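Local structure of hypothetical protein (Uncultured marine organism, 2OP5) at residues T8-S13 with D71-Y76; S41-A46 with Q77-I82. The protein is of unknown function but forms a dimer with a ferredoxin-like fold, probably related to the dimeric alpha-beta barrel proteins. One frame throughout, in Å; residues are numbered along the deposited sequence.

In the fold
Helix 73-86 is shared by both contacts, and its successive turns serve different neighbours. In contact 1 its N-terminal end with the cap before it (71-76) meets the start of strand 10-17 and the residues leading into it (8-13); in contact 2 the next turns, 77-82, pack against helix 37-46 through 41-46. The segments 71-76 and 77-82 adjoin in sequence, yet the two contacts do not otherwise touch, their centres lying about 11 Å apart. Contact 1 packs the helix on a four-stranded antiparallel sheet of order 2-3-1-4, that of a ferredoxin-like fold; contact 2 packs it beside helix 37-46. A 1,2-ethanediol, probably from the crystallisation liquor, lies about 4 Å from the side chain of Lys73.

Contact 1: T8-S13 with D71-Y76; sequences TAFLNS and DSKEGY
Phe10 lies against two side chains of the first helical turn, Lys73 and Tyr76. CG of Lys73 lies over one face of the Phe10 ring, a CH-pi contact 3.7 Å from the centroid and 14° off the normal. Further along, CD of Lys73 approaches Phe10 CE1 at 3.6 Å. Tyr76 meets the same ring obliquely, the two planes inclined at 48° with centroids 5.3 Å apart; here Phe10 CE2 lies over one face of the Tyr76 ring, nearer its CG than its centre. Phe10 CG is anti to the backbone N (chi1 -164°), placing CG near Lys73 CA. An alanine in place of Phe10 would probably leave the Lys73 methylenes and the Tyr76 ring without their shared aromatic surface, opening a gap between strand and helix. Nearby, Ala9 CB is in tight contact with Asp71 O, at 3.1 Å. Ser72 is the helix N-cap, its OG accepting from Gly75 N at 2.9 Å, and so anchors the turn that presents Lys73 and Tyr76. Ala9 and Phe10 form a classic beta bulge opposite Tyr70, whose ring meets Tyr76 edge-to-face. Strand 10-17 runs between strands 63-70 and 102-114, with helix 73-86 packed on it.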
# COMPACT_ATOMS: atom_id res chain seq x y z
N THR A 8 -2.78 12.49 -2.01
CA THR A 8 -2.61 11.77 -0.76
C THR A 8 -1.42 12.36 -0.02
O THR A 8 -0.34 12.47 -0.57
CB THR A 8 -2.37 10.25 -0.99
OG1 THR A 8 -3.49 9.68 -1.65
CG2 THR A 8 -2.19 9.51 0.33
N ALA A 9 -1.64 12.75 1.22
CA ALA A 9 -0.58 13.29 2.07
C ALA A 9 -0.12 12.28 3.10
O ALA A 9 1.07 12.23 3.43
CB ALA A 9 -1.06 14.52 2.78
N PHE A 10 -1.06 11.50 3.62
CA PHE A 10 -0.79 10.50 4.64
C PHE A 10 -1.35 9.16 4.20
O PHE A 10 -2.41 9.11 3.58
CB PHE A 10 -1.44 10.93 5.94
CG PHE A 10 -0.93 10.21 7.14
CD1 PHE A 10 0.30 10.54 7.68
CD2 PHE A 10 -1.70 9.25 7.79
CE1 PHE A 10 0.76 9.92 8.82
CE2 PHE A 10 -1.23 8.62 8.94
CZ PHE A 10 -0.01 8.96 9.45
N LEU A 11 -0.67 8.08 4.58
CA LEU A 11 -1.01 6.74 4.14
C LEU A 11 -0.67 5.63 5.15
O LEU A 11 0.30 5.73 5.90
CB LEU A 11 -0.24 6.52 2.82
CG LEU A 11 -0.17 5.27 1.94
CD1 LEU A 11 0.25 5.65 0.53
CD2 LEU A 11 0.76 4.22 2.48
N ASN A 12 -1.50 4.60 5.17
CA ASN A 12 -1.23 3.39 5.96
C ASN A 12 -1.28 2.20 5.00
O ASN A 12 -2.28 2.01 4.32
CB ASN A 12 -2.23 3.18 7.09
CG ASN A 12 -1.80 2.08 8.07
OD1 ASN A 12 -0.69 1.54 8.01
ND2 ASN A 12 -2.69 1.76 9.00
N SER A 13 -0.19 1.46 4.92
CA SER A 13 -0.09 0.26 4.09
C SER A 13 0.09 -0.83 5.12
O SER A 13 1.21 -1.09 5.59
CB SER A 13 1.11 0.30 3.15
OG SER A 13 1.21 -0.90 2.38
N ASP A 71 -6.09 12.56 2.73
CA ASP A 71 -5.70 13.90 2.31
C ASP A 71 -4.74 14.54 3.33
O ASP A 71 -4.01 15.47 2.99
CB ASP A 71 -6.94 14.79 2.09
CG ASP A 71 -7.78 15.00 3.36
OD1 ASP A 71 -7.36 14.64 4.47
OD2 ASP A 71 -8.88 15.57 3.25
N SER A 72 -4.74 14.02 4.57
CA SER A 72 -3.93 14.54 5.66
C SER A 72 -3.92 13.58 6.85
O SER A 72 -4.80 12.72 6.99
CB SER A 72 -4.52 15.86 6.16
OG SER A 72 -5.78 15.67 6.82
N LYS A 73 -2.95 13.79 7.74
CA LYS A 73 -2.85 12.99 8.96
C LYS A 73 -3.99 13.34 9.93
O LYS A 73 -4.39 12.52 10.78
CB LYS A 73 -1.50 13.23 9.64
CG LYS A 73 -1.24 12.25 10.77
CD LYS A 73 0.16 12.38 11.33
CE LYS A 73 0.33 11.57 12.61
NZ LYS A 73 -0.58 12.10 13.66
N GLU A 74 -4.51 14.56 9.81
CA GLU A 74 -5.61 14.98 10.62
C GLU A 74 -6.84 14.19 10.16
O GLU A 74 -7.67 13.76 10.97
CB GLU A 74 -5.83 16.48 10.47
CG GLU A 74 -6.69 17.07 11.54
CD GLU A 74 -6.15 16.81 12.94
OE1 GLU A 74 -4.90 16.87 13.16
OE2 GLU A 74 -6.98 16.54 13.83
N GLY A 75 -6.96 14.02 8.84
CA GLY A 75 -8.02 13.19 8.28
C GLY A 75 -7.94 11.75 8.76
O GLY A 75 -8.95 11.13 9.06
N TYR A 76 -6.73 11.22 8.83
CA TYR A 76 -6.53 9.87 9.37
C TYR A 76 -7.10 9.73 10.78
O TYR A 76 -7.82 8.77 11.06
CB TYR A 76 -5.04 9.50 9.38
CG TYR A 76 -4.67 8.35 10.30
CD1 TYR A 76 -4.91 7.05 9.93
CD2 TYR A 76 -4.07 8.58 11.52
CE1 TYR A 76 -4.60 5.99 10.75
CE2 TYR A 76 -3.74 7.52 12.36
CZ TYR A 76 -4.01 6.23 11.96
OH TYR A 76 -3.70 5.14 12.75

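Contact 2: S41-A46 with Q77-I82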
# COMPACT_ATOMS: atom_id res chain seq x y z
N SER A 41 -18.73 6.74 3.03
CA SER A 41 -19.22 8.09 2.73
C SER A 41 -18.77 9.08 3.80
O SER A 41 -18.28 10.14 3.47
CB SER A 41 -20.74 8.11 2.63
OG SER A 41 -21.19 9.35 2.11
N ARG A 42 -18.90 8.69 5.07
CA ARG A 42 -18.52 9.55 6.19
C ARG A 42 -17.01 9.67 6.38
O ARG A 42 -16.53 10.73 6.77
CB ARG A 42 -19.23 9.10 7.47
CG ARG A 42 -20.71 9.45 7.39
CD ARG A 42 -21.57 8.98 8.57
NE ARG A 42 -21.83 7.54 8.50
CZ ARG A 42 -21.24 6.61 9.23
NH1 ARG A 42 -20.35 6.91 10.16
NH2 ARG A 42 -21.59 5.35 9.04
N LEU A 43 -16.28 8.59 6.13
CA LEU A 43 -14.84 8.61 6.22
C LEU A 43 -14.28 9.44 5.06
O LEU A 43 -13.34 10.20 5.23
CB LEU A 43 -14.26 7.19 6.19
CG LEU A 43 -14.51 6.19 7.33
CD1 LEU A 43 -13.94 4.84 6.97
CD2 LEU A 43 -13.92 6.63 8.68
N SER A 44 -14.88 9.33 3.89
CA SER A 44 -14.39 10.11 2.73
C SER A 44 -14.57 11.61 2.97
O SER A 44 -13.69 12.39 2.62
CB SER A 44 -15.04 9.68 1.40
OG SER A 44 -16.27 10.33 1.14
N ALA A 45 -15.67 12.00 3.62
CA ALA A 45 -15.88 13.40 3.97
C ALA A 45 -14.86 13.84 5.03
O ALA A 45 -14.49 15.01 5.09
CB ALA A 45 -17.28 13.61 4.47
N ALA A 46 -14.40 12.89 5.85
CA ALA A 46 -13.40 13.18 6.89
C ALA A 46 -11.94 13.16 6.42
O ALA A 46 -11.05 13.45 7.20
CB ALA A 46 -13.57 12.23 8.10
N GLN A 77 -6.79 10.70 11.64
CA GLN A 77 -7.25 10.68 13.04
C GLN A 77 -8.77 10.89 13.21
O GLN A 77 -9.39 10.30 14.10
CB GLN A 77 -6.48 11.67 13.89
CG GLN A 77 -5.10 11.16 14.37
N LYS A 78 -9.36 11.74 12.38
CA LYS A 78 -10.81 11.90 12.42
C LYS A 78 -11.43 10.58 11.95
O LYS A 78 -12.44 10.17 12.49
CB LYS A 78 -11.28 13.06 11.56
CG LYS A 78 -10.83 14.43 12.08
CD LYS A 78 -11.35 15.61 11.27
CE LYS A 78 -10.95 15.58 9.79
NZ LYS A 78 -11.44 16.80 9.09
N CYS A 79 -10.82 9.92 10.97
CA CYS A 79 -11.35 8.64 10.48
C CYS A 79 -11.23 7.54 11.52
O CYS A 79 -12.03 6.63 11.52
CB CYS A 79 -10.69 8.23 9.16
SG CYS A 79 -11.32 9.17 7.78
N GLN A 80 -10.22 7.61 12.38
CA GLN A 80 -10.05 6.66 13.48
C GLN A 80 -11.13 6.87 14.53
O GLN A 80 -11.58 5.94 15.17
CB GLN A 80 -8.67 6.80 14.16
CG GLN A 80 -7.50 6.19 13.39
CD GLN A 80 -7.65 4.69 13.20
OE1 GLN A 80 -7.96 4.21 12.11
NE2 GLN A 80 -7.46 3.96 14.27
N GLU A 81 -11.55 8.11 14.67
CA GLU A 81 -12.58 8.46 15.62
C GLU A 81 -13.94 7.91 15.13
O GLU A 81 -14.74 7.37 15.90
CB GLU A 81 -12.63 9.98 15.75
CG GLU A 81 -13.27 10.49 17.04
CD GLU A 81 -12.39 10.20 18.24
OE1 GLU A 81 -12.45 9.06 18.77
OE2 GLU A 81 -11.66 11.13 18.66
N ILE A 82 -14.19 8.10 13.83
CA ILE A 82 -15.42 7.62 13.18
C ILE A 82 -15.54 6.09 13.28
O ILE A 82 -16.60 5.58 13.65
CB ILE A 82 -15.49 8.13 11.71
CG1 ILE A 82 -15.76 9.65 11.75
CG2 ILE A 82 -16.57 7.39 10.93
CD1 ILE A 82 -15.75 10.34 10.38
O HOH W 1 -19.48 5.87 13.02
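The short axes of 41-46 and 77-82 run nearly antiparallel, at 156°, and approach to 9.0 Å, with Leu43 and Cys79 the closest pair of CA atoms. Leu43 reaches across with CD2, which comes 3.4 Å from Cys79 O and lies 3.6 Å from Cys79 CB and equally near Ile82 CG2; the Leu43 and Ile82 side chains lie alongside, pointing opposite ways. Cys79 SG, anti to its own carbonyl carbon (chi1 -76°), approaches Leu43 O at 3.4 Å and also packs on Ala46 CB. The other branch of Ile82 completes the patch: its CD1 is 3.7 Å from Ala46 CB. At one border, the Lys78 chain bends at chi3 and brings CE to 3.4 Å from Ala46 O. At another, a water accepts weakly from Arg42 NH1 and donates to Ile82 O at 3.0 Å, bridging the helices; Arg42 NH2 adds a salt bridge to Glu86, further along the second helix. Leu43 and Cys79 also touch Leu48 of strand 48-56, so the apolar seam continues down to the sheet. Helix 37-46, between strands 10-17 and 48-56, and helix 73-86, between 63-70 and 102-114, occupy the two helical positions of the beta-alpha-beta-beta-alpha-beta ferredoxin-like fold.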